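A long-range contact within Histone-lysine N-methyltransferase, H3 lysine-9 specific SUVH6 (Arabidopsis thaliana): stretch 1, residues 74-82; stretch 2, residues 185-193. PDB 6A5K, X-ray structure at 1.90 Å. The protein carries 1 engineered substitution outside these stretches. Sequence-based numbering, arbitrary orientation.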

# COMPACT_ATOMS: atom_id res chain seq x y z
N VAL A 74 -9.64 9.02 7.62
CA VAL A 74 -8.54 9.44 8.48
C VAL A 74 -7.42 8.40 8.43
O VAL A 74 -7.66 7.20 8.57
CB VAL A 74 -9.02 9.64 9.93
CG1 VAL A 74 -7.84 9.77 10.89
CG2 VAL A 74 -9.93 10.86 10.02
N GLY A 75 -6.19 8.86 8.21
CA GLY A 75 -5.05 7.97 8.12
C GLY A 75 -4.61 7.66 6.70
O GLY A 75 -3.49 7.19 6.50
N ASP A 76 -5.48 7.93 5.72
CA ASP A 76 -5.15 7.66 4.32
C ASP A 76 -3.88 8.40 3.91
O ASP A 76 -3.64 9.52 4.35
CB ASP A 76 -6.30 8.07 3.38
CG ASP A 76 -7.43 7.06 3.34
OD1 ASP A 76 -7.30 5.95 3.92
OD2 ASP A 76 -8.47 7.37 2.71
N GLU A 77 -3.08 7.77 3.06
CA GLU A 77 -1.82 8.36 2.64
C GLU A 77 -1.74 8.52 1.13
O GLU A 77 -2.40 7.78 0.39
CB GLU A 77 -0.63 7.54 3.15
CG GLU A 77 -0.60 7.45 4.68
CD GLU A 77 0.77 7.10 5.23
OE1 GLU A 77 1.66 6.75 4.42
OE2 GLU A 77 0.96 7.19 6.46
N PHE A 78 -0.93 9.48 0.71
CA PHE A 78 -0.77 9.86 -0.69
C PHE A 78 0.71 10.13 -0.96
O PHE A 78 1.41 10.68 -0.10
CB PHE A 78 -1.61 11.11 -0.99
CG PHE A 78 -2.99 11.05 -0.42
CD1 PHE A 78 -3.26 11.59 0.84
CD2 PHE A 78 -4.02 10.43 -1.12
CE1 PHE A 78 -4.54 11.52 1.38
CE2 PHE A 78 -5.30 10.36 -0.59
CZ PHE A 78 -5.56 10.91 0.66
N GLN A 79 1.19 9.72 -2.12
CA GLN A 79 2.57 10.01 -2.50
C GLN A 79 2.69 11.40 -3.11
O GLN A 79 3.61 12.17 -2.79
CB GLN A 79 3.09 8.97 -3.50
CG GLN A 79 4.57 9.18 -3.86
CD GLN A 79 5.05 8.22 -4.92
OE1 GLN A 79 4.47 7.16 -5.13
NE2 GLN A 79 6.13 8.59 -5.61
N TYR A 80 1.75 11.73 -3.99
CA TYR A 80 1.79 12.98 -4.72
C TYR A 80 0.69 13.94 -4.30
O TYR A 80 -0.45 13.53 -4.05
CB TYR A 80 1.68 12.72 -6.22
CG TYR A 80 2.79 11.88 -6.81
CD1 TYR A 80 4.01 12.45 -7.15
CD2 TYR A 80 2.61 10.52 -7.07
CE1 TYR A 80 5.01 11.70 -7.72
CE2 TYR A 80 3.62 9.76 -7.64
CZ TYR A 80 4.81 10.36 -7.96
OH TYR A 80 5.83 9.63 -8.53
N ARG A 81 1.02 15.22 -4.25
CA ARG A 81 0.04 16.26 -4.00
C ARG A 81 -1.10 16.19 -5.01
O ARG A 81 -2.25 16.48 -4.68
CB ARG A 81 0.70 17.64 -4.03
CG ARG A 81 0.47 18.49 -2.79
CD ARG A 81 0.98 19.90 -3.03
NE ARG A 81 0.75 20.80 -1.90
CZ ARG A 81 1.64 21.02 -0.94
NH1 ARG A 81 2.82 20.41 -0.96
NH2 ARG A 81 1.36 21.86 0.05
N MSE A 82 -0.77 15.81 -6.25
CA MSE A 82 -1.77 15.68 -7.32
C MSE A 82 -2.90 14.69 -6.98
O MSE A 82 -4.02 14.83 -7.50
CB MSE A 82 -1.09 15.26 -8.62
CG MSE A 82 -0.40 16.40 -9.36
SE MSE A 82 -1.53 17.22 -10.71
CE MSE A 82 -2.47 18.49 -9.58
N SER A 185 9.74 10.67 -4.45
CA SER A 185 10.12 9.65 -3.47
C SER A 185 8.92 8.77 -3.12
O SER A 185 7.92 9.24 -2.58
CB SER A 185 10.68 10.31 -2.21
OG SER A 185 9.72 11.14 -1.60
N LYS A 186 9.05 7.48 -3.42
CA LYS A 186 7.97 6.53 -3.20
C LYS A 186 7.56 6.49 -1.74
O LYS A 186 8.35 6.80 -0.85
CB LYS A 186 8.36 5.12 -3.66
CG LYS A 186 9.46 4.49 -2.81
CD LYS A 186 9.30 2.99 -2.73
CE LYS A 186 9.75 2.30 -4.00
NZ LYS A 186 10.02 0.85 -3.79
N GLY A 187 6.32 6.09 -1.49
CA GLY A 187 5.79 6.04 -0.15
C GLY A 187 4.83 7.18 0.10
O GLY A 187 4.77 8.13 -0.68
N GLY A 188 4.07 7.08 1.19
CA GLY A 188 3.17 8.15 1.57
C GLY A 188 3.95 9.37 2.01
O GLY A 188 4.78 9.31 2.91
N ASN A 189 3.70 10.50 1.35
CA ASN A 189 4.34 11.76 1.72
C ASN A 189 3.36 12.69 2.40
O ASN A 189 3.75 13.69 2.99
CB ASN A 189 4.94 12.42 0.49
CG ASN A 189 6.09 11.63 -0.08
OD1 ASN A 189 6.96 11.18 0.66
ND2 ASN A 189 6.08 11.43 -1.39
N TYR A 190 2.08 12.35 2.30
CA TYR A 190 1.01 13.14 2.88
C TYR A 190 0.01 12.23 3.57
O TYR A 190 -0.26 11.13 3.10
CB TYR A 190 0.29 13.96 1.79
CG TYR A 190 1.22 14.85 1.02
CD1 TYR A 190 1.82 14.41 -0.17
CD2 TYR A 190 1.53 16.13 1.48
CE1 TYR A 190 2.69 15.23 -0.87
CE2 TYR A 190 2.40 16.94 0.78
CZ TYR A 190 2.97 16.49 -0.39
OH TYR A 190 3.83 17.32 -1.07
N VAL A 191 -0.53 12.70 4.69
CA VAL A 191 -1.50 11.93 5.46
C VAL A 191 -2.74 12.76 5.79
O VAL A 191 -2.62 13.89 6.28
CB VAL A 191 -0.88 11.41 6.79
CG1 VAL A 191 -1.87 10.55 7.56
CG2 VAL A 191 0.40 10.64 6.50
N TYR A 192 -3.92 12.21 5.51
CA TYR A 192 -5.17 12.85 5.92
C TYR A 192 -5.41 12.65 7.42
O TYR A 192 -5.69 11.54 7.88
CB TYR A 192 -6.36 12.30 5.12
CG TYR A 192 -7.67 12.92 5.56
CD1 TYR A 192 -7.77 14.29 5.77
CD2 TYR A 192 -8.78 12.13 5.81
CE1 TYR A 192 -8.95 14.86 6.20
CE2 TYR A 192 -9.97 12.69 6.23
CZ TYR A 192 -10.05 14.06 6.42
OH TYR A 192 -11.22 14.62 6.84
N ASP A 193 -5.32 13.74 8.19
CA ASP A 193 -5.40 13.65 9.65
C ASP A 193 -6.77 14.03 10.20
O ASP A 193 -6.98 14.03 11.42
CB ASP A 193 -4.31 14.51 10.30
CG ASP A 193 -2.99 13.76 10.46
OD1 ASP A 193 -2.99 12.51 10.32
OD2 ASP A 193 -1.96 14.42 10.72
O HOH W 1 4.36 5.28 -3.20
O HOH W 2 4.81 19.61 0.36

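What does Tyr190, which loses the most surface to the other stretch, contribute? Its backbone pairs with Phe78 in an antiparallel bridge: Phe78 N donates to Tyr190 O and Tyr190 N to Phe78 O, both at 3.0 Å. Its side chain lies on the same face of the sheet as that of Phe78, with Phe78 CD1 4.4 Å from Tyr190 CB. The ring reaches past the end of the bridge, its edge near Gln79 O, which lies 3.7 Å from Tyr190 CE1. Beyond it, one water bonds both Tyr190 OH (2.9 Å) and Arg81 NH1 (2.5 Å), so a long tyrosine and a long arginine meet at a shared solvent molecule.

How does Gln79 fasten the loop before the strand? Its extended side chain, with chi1 and chi2 both t, runs along residues 185-187, bringing Gln79 CG to 3.4 Å from Gly187 O. A water joins Gln79 OE1 to Gly187 N, at 2.7 Å from each. Meanwhile Asn189 ND2 donates to Gln79 O (2.9 Å) and to Ser185 O (3.1 Å), tying the loop to itself and to its partner; Asn189 N adds a bond to Phe78 O (2.7 Å).

What continues the pairing at Tyr192? Tyr192 N donates to Asp76 O (2.9 Å), and Gly75 N donates almost straight to Tyr192 O (2.7 Å). The side chain supplies apolar cover: Tyr192 CB packs 4.2 Å from Phe78 CE1, and Tyr192 CE2 lies 4.2 Å from Val74 CG2.

Why do glycines suit this contact? Gly75 and Gly187 have backbone angles that would jam a CB against the preceding carbonyl oxygen. At Gly188 the limit comes from across the contact: an ideal CB would sit 2.1 Å from Glu77 OE1, a clash, whereas Gly188 CA fits 3.5 Å from that oxygen.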